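Local coordinates for protein aryl acylamidase (bacterium CSBL00001, PDB 4YJ6) that probably hydrolyses the amide bond of aryl acylamides, releasing an aromatic amine and a carboxylate, at residues 73-87 with 123-137. Sequence-based numbering, arbitrary orientation.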
ATOM      1  N   VAL A  73      27.893  -4.776   4.233  1.00 16.24           N
ATOM      2  CA  VAL A  73      26.551  -4.585   4.760  1.00 16.19           C
ATOM      3  C   VAL A  73      25.668  -4.047   3.625  1.00 15.34           C
ATOM      4  O   VAL A  73      26.160  -3.553   2.606  1.00 16.47           O
ATOM      5  CB  VAL A  73      26.506  -3.638   5.990  1.00 16.55           C
ATOM      6  CG1 VAL A  73      27.354  -4.229   7.159  1.00 14.45           C
ATOM      7  CG2 VAL A  73      26.988  -2.240   5.639  1.00 16.93           C
ATOM      8  N   GLY A  74      24.359  -4.163   3.808  1.00 13.85           N
ATOM      9  CA  GLY A  74      23.434  -3.867   2.729  1.00 14.23           C
ATOM     10  C   GLY A  74      23.078  -2.399   2.578  1.00 15.38           C
ATOM     11  O   GLY A  74      23.446  -1.530   3.381  1.00 14.21           O
HETATM   12  N   MSE A  75      22.335  -2.106   1.518  1.00 13.03           N
HETATM   13  CA  MSE A  75      22.104  -0.706   1.177  1.00 16.75           C
HETATM   14  C   MSE A  75      21.078  -0.021   2.099  1.00 14.84           C
HETATM   15  O   MSE A  75      20.932   1.209   2.075  1.00 17.05           O
HETATM   16  CB  MSE A  75      21.709  -0.583  -0.298  1.00 19.87           C
HETATM   17  CG  MSE A  75      20.289  -0.834  -0.631  1.00 24.58           C
HETATM   18 SE   MSE A  75      20.089  -0.683  -2.636  1.00 63.78          SE
HETATM   19  CE  MSE A  75      21.056  -2.411  -2.895  1.00 20.87           C
ATOM     20  N   LEU A  76      20.331  -0.805   2.876  1.00 13.69           N
ATOM     21  CA  LEU A  76      19.407  -0.248   3.868  1.00 11.99           C
ATOM     22  C   LEU A  76      19.862  -0.639   5.277  1.00 12.47           C
ATOM     23  O   LEU A  76      19.066  -0.766   6.195  1.00 12.11           O
ATOM     24  CB  LEU A  76      17.975  -0.750   3.628  1.00 12.36           C
ATOM     25  CG  LEU A  76      17.335  -0.169   2.365  1.00 14.56           C
ATOM     26  CD1 LEU A  76      15.928  -0.789   2.207  1.00 16.85           C
ATOM     27  CD2 LEU A  76      17.221   1.320   2.455  1.00 16.14           C
ATOM     28  N   ALA A  77      21.161  -0.810   5.457  1.00 11.42           N
ATOM     29  CA  ALA A  77      21.640  -1.307   6.742  1.00 12.85           C
ATOM     30  C   ALA A  77      21.150  -0.486   7.938  1.00 11.36           C
ATOM     31  O   ALA A  77      21.427   0.721   8.063  1.00 13.48           O
ATOM     32  CB  ALA A  77      23.203  -1.400   6.742  1.00 15.07           C
ATOM     33  N   GLY A  78      20.413  -1.155   8.812  1.00 10.51           N
ATOM     34  CA  GLY A  78      19.948  -0.556  10.049  1.00 11.23           C
ATOM     35  C   GLY A  78      18.580   0.117   9.965  1.00 12.07           C
ATOM     36  O   GLY A  78      18.063   0.561  10.967  1.00 13.14           O
ATOM     37  N   VAL A  79      17.990   0.198   8.779  1.00 10.96           N
ATOM     38  CA  VAL A  79      16.694   0.869   8.664  1.00 11.72           C
ATOM     39  C   VAL A  79      15.629  -0.037   9.260  1.00 10.60           C
ATOM     40  O   VAL A  79      15.467  -1.161   8.802  1.00 11.60           O
ATOM     41  CB  VAL A  79      16.364   1.121   7.186  1.00 12.57           C
ATOM     42  CG1 VAL A  79      14.904   1.659   7.032  1.00 12.23           C
ATOM     43  CG2 VAL A  79      17.360   2.092   6.602  1.00 11.63           C
ATOM     44  N   PRO A  80      14.861   0.441  10.257  1.00 11.59           N
ATOM     45  CA  PRO A  80      13.834  -0.412  10.860  1.00 11.02           C
ATOM     46  C   PRO A  80      12.552  -0.403  10.050  1.00 13.05           C
ATOM     47  O   PRO A  80      12.177   0.643   9.541  1.00 12.26           O
ATOM     48  CB  PRO A  80      13.595   0.239  12.219  1.00 12.55           C
ATOM     49  CG  PRO A  80      13.845   1.718  11.974  1.00 11.95           C
ATOM     50  CD  PRO A  80      14.959   1.762  10.917  1.00 14.07           C
ATOM     51  N   THR A  81      11.872  -1.537   9.957  1.00 11.27           N
ATOM     52  CA  THR A  81      10.635  -1.553   9.189  1.00 11.19           C
ATOM     53  C   THR A  81       9.755  -2.693   9.698  1.00 11.60           C
ATOM     54  O   THR A  81      10.186  -3.488  10.551  1.00 11.63           O
ATOM     55  CB  THR A  81      10.925  -1.697   7.657  1.00 10.48           C
ATOM     56  OG1 THR A  81       9.704  -1.464   6.929  1.00 10.90           O
ATOM     57  CG2 THR A  81      11.439  -3.110   7.312  1.00 11.27           C
ATOM     58  N   LEU A  82       8.515  -2.753   9.223  1.00 10.45           N
ATOM     59  CA  LEU A  82       7.627  -3.880   9.532  1.00 11.24           C
ATOM     60  C   LEU A  82       6.930  -4.337   8.247  1.00 12.08           C
ATOM     61  O   LEU A  82       6.741  -3.507   7.325  1.00 11.74           O
ATOM     62  CB  LEU A  82       6.561  -3.482  10.566  1.00 11.48           C
ATOM     63  CG  LEU A  82       7.022  -3.285  12.011  1.00 13.62           C
ATOM     64  CD1 LEU A  82       7.628  -1.898  12.224  1.00 13.61           C
ATOM     65  CD2 LEU A  82       5.825  -3.471  12.935  1.00 14.70           C
HETATM   66  N   MSE A  83       6.579  -5.623   8.181  1.00 10.44           N
HETATM   67  CA  MSE A  83       5.900  -6.157   6.974  1.00 11.98           C
HETATM   68  C   MSE A  83       4.412  -6.187   7.321  1.00 14.10           C
HETATM   69  O   MSE A  83       4.005  -5.951   8.493  1.00 12.69           O
HETATM   70  CB  MSE A  83       6.400  -7.564   6.639  1.00 12.66           C
HETATM   71  CG  MSE A  83       5.946  -8.523   7.723  1.00 11.62           C
HETATM   72 SE   MSE A  83       6.384 -10.314   7.247  1.00 31.20          SE
HETATM   73  CE  MSE A  83       5.344 -10.547   5.615  1.00 14.54           C
ATOM     74  N   LYS A  84       3.602  -6.486   6.314  1.00 11.58           N
ATOM     75  CA  LYS A  84       2.137  -6.506   6.476  1.00 10.92           C
ATOM     76  C   LYS A  84       1.603  -7.921   6.712  1.00 12.97           C
ATOM     77  O   LYS A  84       1.982  -8.872   6.003  1.00 11.91           O
ATOM     78  CB  LYS A  84       1.527  -5.941   5.196  1.00 10.88           C
ATOM     79  CG  LYS A  84      -0.022  -5.971   5.152  1.00 10.77           C
ATOM     80  CD  LYS A  84      -0.450  -5.256   3.865  1.00 12.55           C
ATOM     81  CE  LYS A  84      -1.941  -5.438   3.642  1.00 12.63           C
ATOM     82  NZ  LYS A  84      -2.363  -4.749   2.404  1.00 11.86           N
ATOM     83  N   ASP A  85       0.671  -8.054   7.655  1.00 12.16           N
ATOM     84  CA  ASP A  85       0.043  -9.340   7.937  1.00 13.57           C
ATOM     85  C   ASP A  85      -1.129  -9.645   6.965  1.00 14.81           C
ATOM     86  O   ASP A  85      -2.292  -9.723   7.376  1.00 13.85           O
ATOM     87  CB  ASP A  85      -0.457  -9.321   9.405  1.00 11.72           C
ATOM     88  CG  ASP A  85      -1.113 -10.632   9.817  1.00 15.77           C
ATOM     89  OD1 ASP A  85      -0.865 -11.661   9.144  1.00 13.44           O
ATOM     90  OD2 ASP A  85      -1.842 -10.614  10.857  1.00 15.48           O
ATOM     91  N   LEU A  86      -0.822  -9.843   5.682  1.00 11.63           N
ATOM     92  CA  LEU A  86      -1.829 -10.248   4.709  1.00 12.21           C
ATOM     93  C   LEU A  86      -1.106 -11.150   3.711  1.00 12.80           C
ATOM     94  O   LEU A  86      -0.271 -10.673   2.940  1.00 12.69           O
ATOM     95  CB  LEU A  86      -2.457  -9.023   3.999  1.00 11.94           C
ATOM     96  CG  LEU A  86      -3.447  -9.422   2.895  1.00 10.09           C
ATOM     97  CD1 LEU A  86      -4.624 -10.259   3.480  1.00 13.19           C
ATOM     98  CD2 LEU A  86      -3.985  -8.160   2.199  1.00 13.30           C
ATOM     99  N   PHE A  87      -1.388 -12.458   3.798  1.00 12.48           N
ATOM    100  CA  PHE A  87      -0.599 -13.476   3.108  1.00 13.78           C
ATOM    101  C   PHE A  87       0.893 -13.320   3.428  1.00 17.17           C
ATOM    102  O   PHE A  87       1.759 -13.582   2.593  1.00 14.55           O
ATOM    103  CB  PHE A  87      -0.879 -13.460   1.611  1.00 13.65           C
ATOM    104  CG  PHE A  87      -2.303 -13.833   1.293  1.00 14.46           C
ATOM    105  CD1 PHE A  87      -2.692 -15.180   1.296  1.00 18.61           C
ATOM    106  CD2 PHE A  87      -3.259 -12.852   1.060  1.00 17.39           C
ATOM    107  CE1 PHE A  87      -3.995 -15.542   1.027  1.00 15.99           C
ATOM    108  CE2 PHE A  87      -4.588 -13.206   0.783  1.00 16.67           C
ATOM    109  CZ  PHE A  87      -4.953 -14.537   0.762  1.00 16.65           C
ATOM    110  N   GLU A 123      18.989  -6.627   2.312  1.00 12.33           N
ATOM    111  CA  GLU A 123      19.845  -5.454   2.270  1.00 11.79           C
ATOM    112  C   GLU A 123      19.957  -4.808   3.660  1.00 12.16           C
ATOM    113  O   GLU A 123      20.237  -3.616   3.797  1.00 12.16           O
ATOM    114  CB  GLU A 123      19.311  -4.476   1.215  1.00 13.96           C
ATOM    115  CG  GLU A 123      19.519  -5.023  -0.201  1.00 12.53           C
ATOM    116  CD  GLU A 123      20.981  -5.083  -0.643  1.00 20.28           C
ATOM    117  OE1 GLU A 123      21.829  -4.349  -0.106  1.00 16.40           O
ATOM    118  OE2 GLU A 123      21.288  -5.880  -1.561  1.00 23.04           O
ATOM    119  N   ASP A 124      19.781  -5.649   4.688  1.00 10.81           N
ATOM    120  CA  ASP A 124      20.037  -5.307   6.079  1.00 11.71           C
ATOM    121  C   ASP A 124      19.091  -4.302   6.715  1.00 11.97           C
ATOM    122  O   ASP A 124      19.385  -3.745   7.749  1.00 11.72           O
ATOM    123  CB  ASP A 124      21.502  -4.891   6.281  1.00 12.01           C
ATOM    124  CG  ASP A 124      22.444  -6.089   6.278  1.00 15.49           C
ATOM    125  OD1 ASP A 124      22.049  -7.159   6.818  1.00 13.07           O
ATOM    126  OD2 ASP A 124      23.556  -5.936   5.732  1.00 14.93           O
ATOM    127  N   SER A 125      17.897  -4.128   6.144  1.00 10.01           N
ATOM    128  CA  SER A 125      16.834  -3.511   6.898  1.00 10.43           C
ATOM    129  C   SER A 125      16.439  -4.483   8.013  1.00 13.22           C
ATOM    130  O   SER A 125      16.526  -5.714   7.852  1.00 13.42           O
ATOM    131  CB  SER A 125      15.650  -3.181   5.940  1.00 11.64           C
ATOM    132  OG  SER A 125      14.545  -2.646   6.654  1.00 14.25           O
ATOM    133  N   LEU A 126      16.046  -3.932   9.159  1.00 11.55           N
ATOM    134  CA  LEU A 126      15.721  -4.743  10.349  1.00 10.67           C
ATOM    135  C   LEU A 126      14.202  -4.838  10.504  1.00 12.92           C
ATOM    136  O   LEU A 126      13.531  -3.818  10.692  1.00 12.96           O
ATOM    137  CB  LEU A 126      16.332  -4.066  11.586  1.00 12.02           C
ATOM    138  CG  LEU A 126      17.868  -4.062  11.494  1.00 12.51           C
ATOM    139  CD1 LEU A 126      18.490  -3.088  12.528  1.00 16.36           C
ATOM    140  CD2 LEU A 126      18.405  -5.499  11.668  1.00 15.08           C
ATOM    141  N   LEU A 127      13.673  -6.053  10.426  1.00 12.37           N
ATOM    142  CA  LEU A 127      12.231  -6.282  10.520  1.00 12.97           C
ATOM    143  C   LEU A 127      11.796  -6.414  11.968  1.00 14.80           C
ATOM    144  O   LEU A 127      12.240  -7.328  12.690  1.00 15.34           O
ATOM    145  CB  LEU A 127      11.837  -7.559   9.782  1.00 14.15           C
ATOM    146  CG  LEU A 127      12.198  -7.625   8.308  1.00 22.33           C
ATOM    147  CD1 LEU A 127      11.910  -9.051   7.753  1.00 18.84           C
ATOM    148  CD2 LEU A 127      11.402  -6.595   7.609  1.00 20.97           C
ATOM    149  N   LEU A 128      10.907  -5.536  12.393  1.00 12.22           N
ATOM    150  CA  LEU A 128      10.496  -5.488  13.801  1.00 12.48           C
ATOM    151  C   LEU A 128       9.187  -6.230  14.073  1.00 14.28           C
ATOM    152  O   LEU A 128       8.821  -6.413  15.233  1.00 14.10           O
ATOM    153  CB  LEU A 128      10.371  -4.025  14.306  1.00 14.53           C
ATOM    154  CG  LEU A 128      11.686  -3.666  15.040  1.00 23.07           C
ATOM    155  CD1 LEU A 128      12.766  -3.370  14.015  1.00 19.78           C
ATOM    156  CD2 LEU A 128      11.526  -2.521  15.990  1.00 27.84           C
ATOM    157  N   GLY A 129       8.474  -6.650  13.029  1.00 13.00           N
ATOM    158  CA  GLY A 129       7.162  -7.272  13.219  1.00 14.27           C
ATOM    159  C   GLY A 129       6.227  -7.094  12.032  1.00 13.96           C
ATOM    160  O   GLY A 129       6.699  -6.851  10.921  1.00 11.64           O
ATOM    161  N   GLN A 130       4.918  -7.221  12.277  1.00 12.73           N
ATOM    162  CA  GLN A 130       3.898  -7.145  11.210  1.00 11.63           C
ATOM    163  C   GLN A 130       2.837  -6.127  11.552  1.00 15.58           C
ATOM    164  O   GLN A 130       2.562  -5.885  12.733  1.00 14.93           O
ATOM    165  CB  GLN A 130       3.184  -8.483  11.053  1.00 13.96           C
ATOM    166  CG  GLN A 130       4.116  -9.645  10.714  1.00 13.00           C
ATOM    167  CD  GLN A 130       3.368 -10.961  10.672  1.00 15.57           C
ATOM    168  OE1 GLN A 130       2.421 -11.162  11.445  1.00 17.35           O
ATOM    169  NE2 GLN A 130       3.802 -11.880   9.810  1.00 14.55           N
ATOM    170  N   THR A 131       2.205  -5.581  10.513  1.00 12.39           N
ATOM    171  CA  THR A 131       1.172  -4.577  10.653  1.00 13.05           C
ATOM    172  C   THR A 131      -0.218  -5.092  10.276  1.00 13.45           C
ATOM    173  O   THR A 131      -0.363  -6.030   9.492  1.00 13.18           O
ATOM    174  CB  THR A 131       1.497  -3.346   9.757  1.00 14.08           C
ATOM    175  OG1 THR A 131       1.720  -3.803   8.416  1.00 12.01           O
ATOM    176  CG2 THR A 131       2.770  -2.646  10.258  1.00 13.05           C
ATOM    177  N   ASN A 132      -1.250  -4.432  10.819  1.00 13.08           N
ATOM    178  CA  ASN A 132      -2.645  -4.880  10.699  1.00 12.89           C
ATOM    179  C   ASN A 132      -3.225  -4.687   9.288  1.00 12.29           C
ATOM    180  O   ASN A 132      -2.888  -3.707   8.610  1.00 13.17           O
ATOM    181  CB  ASN A 132      -3.490  -4.043  11.669  1.00 13.69           C
ATOM    182  CG  ASN A 132      -4.807  -4.711  12.049  1.00 13.53           C
ATOM    183  OD1 ASN A 132      -4.978  -5.900  11.914  1.00 13.86           O
ATOM    184  ND2 ASN A 132      -5.752  -3.905  12.538  1.00 14.17           N
ATOM    185  N   SER A 133      -4.109  -5.611   8.902  1.00 13.24           N
ATOM    186  CA  SER A 133      -4.866  -5.568   7.643  1.00 15.12           C
ATOM    187  C   SER A 133      -6.287  -6.042   7.977  1.00 13.90           C
ATOM    188  O   SER A 133      -6.468  -6.807   8.928  1.00 13.07           O
ATOM    189  CB  SER A 133      -4.205  -6.533   6.607  1.00 13.98           C
ATOM    190  OG  SER A 133      -5.044  -6.795   5.454  1.00 13.68           O
ATOM    191  N   PRO A 134      -7.293  -5.607   7.195  1.00 13.74           N
ATOM    192  CA  PRO A 134      -8.623  -6.215   7.246  1.00 13.54           C
ATOM    193  C   PRO A 134      -8.582  -7.641   6.705  1.00 13.74           C
ATOM    194  O   PRO A 134      -7.646  -8.043   5.984  1.00 13.62           O
ATOM    195  CB  PRO A 134      -9.442  -5.342   6.281  1.00 12.81           C
ATOM    196  CG  PRO A 134      -8.421  -4.941   5.231  1.00 12.86           C
ATOM    197  CD  PRO A 134      -7.175  -4.638   6.084  1.00 13.12           C
ATOM    198  N   VAL A 135      -9.594  -8.417   7.055  1.00 12.98           N
ATOM    199  CA  VAL A 135      -9.635  -9.830   6.704  1.00 14.12           C
ATOM    200  C   VAL A 135      -9.530 -10.010   5.196  1.00 13.43           C
ATOM    201  O   VAL A 135     -10.271  -9.405   4.442  1.00 13.46           O
ATOM    202  CB  VAL A 135     -10.936 -10.505   7.230  1.00 14.87           C
ATOM    203  CG1 VAL A 135     -11.117 -11.895   6.612  1.00 14.73           C
ATOM    204  CG2 VAL A 135     -10.937 -10.540   8.789  1.00 16.49           C
ATOM    205  N   TYR A 136      -8.572 -10.835   4.777  1.00 12.81           N
ATOM    206  CA  TYR A 136      -8.343 -11.145   3.359  1.00 14.89           C
ATOM    207  C   TYR A 136      -8.111  -9.884   2.512  1.00 13.89           C
ATOM    208  O   TYR A 136      -8.231  -9.926   1.279  1.00 14.06           O
ATOM    209  CB  TYR A 136      -9.506 -11.983   2.778  1.00 13.59           C
ATOM    210  CG  TYR A 136      -9.348 -13.485   2.965  1.00 13.30           C
ATOM    211  CD1 TYR A 136      -8.291 -14.148   2.377  1.00 14.76           C
ATOM    212  CD2 TYR A 136     -10.267 -14.243   3.721  1.00 13.09           C
ATOM    213  CE1 TYR A 136      -8.129 -15.528   2.524  1.00 15.56           C
ATOM    214  CE2 TYR A 136     -10.118 -15.616   3.872  1.00 15.68           C
ATOM    215  CZ  TYR A 136      -9.046 -16.248   3.278  1.00 15.03           C
ATOM    216  OH  TYR A 136      -8.857 -17.607   3.403  1.00 16.20           O
ATOM    217  N   GLY A 137      -7.711  -8.791   3.155  1.00 12.96           N
ATOM    218  CA  GLY A 137      -7.490  -7.531   2.441  1.00 13.34           C
ATOM    219  C   GLY A 137      -8.760  -6.930   1.830  1.00 13.68           C
ATOM    220  O   GLY A 137      -8.672  -5.995   1.050  1.00 14.71           O
TER
HETATM  221  O   HOH W   1       3.915  -3.064   6.982  1.00 10.97           O
HETATM  222  O   HOH W   2      -3.619  -8.290  10.552  1.00 14.04           O
HETATM  223  O   HOH W   3      -0.024 -11.833  12.639  1.00 17.08           O
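E123 and M75 meet where the turn G74-A77 folds over the end of helix 115-122. The glutamate, bent at chi2 (-69°), brings OE1 to the backbone N of M75 at 2.8 Å through its anti lone pair, while the selenomethionine methyl CE rests 3.5 Å from E123 CD. The carbonyl O of E123 accepts from L76 N, so one residue grips the turn twice. D124, the C-prime residue of the helix's Schellman motif, holds G74 N with OD2, which also forms a salt bridge to R66.

From here the strands 80-84 and 126-131 run parallel, their short axes 36° apart. The bonds L128 N to T81 O (2.8 Å) and M83 N to G129 O bracket a beta bulge, evidenced by the one-residue register shift between T81 and M83. L82, which buries the largest area on its strand, lays CB 3.4 Å from G129 O and spreads CD2 along the G129-Q130 backbone. M83 and Q130 lie side by side, CG to CG 3.7 Å, and Q130 NE2 is held by P94 O. Water 3 donates to Q130 OE1 at 2.8 Å and, weakly, to D85 OD2, whose protein partner is T96.

K84 extends fully past S133, CE 3.8 Å from its OG, and its NZ bonds S163, S164 and T182. That ring of hydroxyls, two of them from serines, is consistent with the Ser-Ser-Lys catalytic site of amidase signature enzymes; T131 N to M83 O and D85 N to T131 O flank K84 on both sides along the chain, and so probably help fix its backbone.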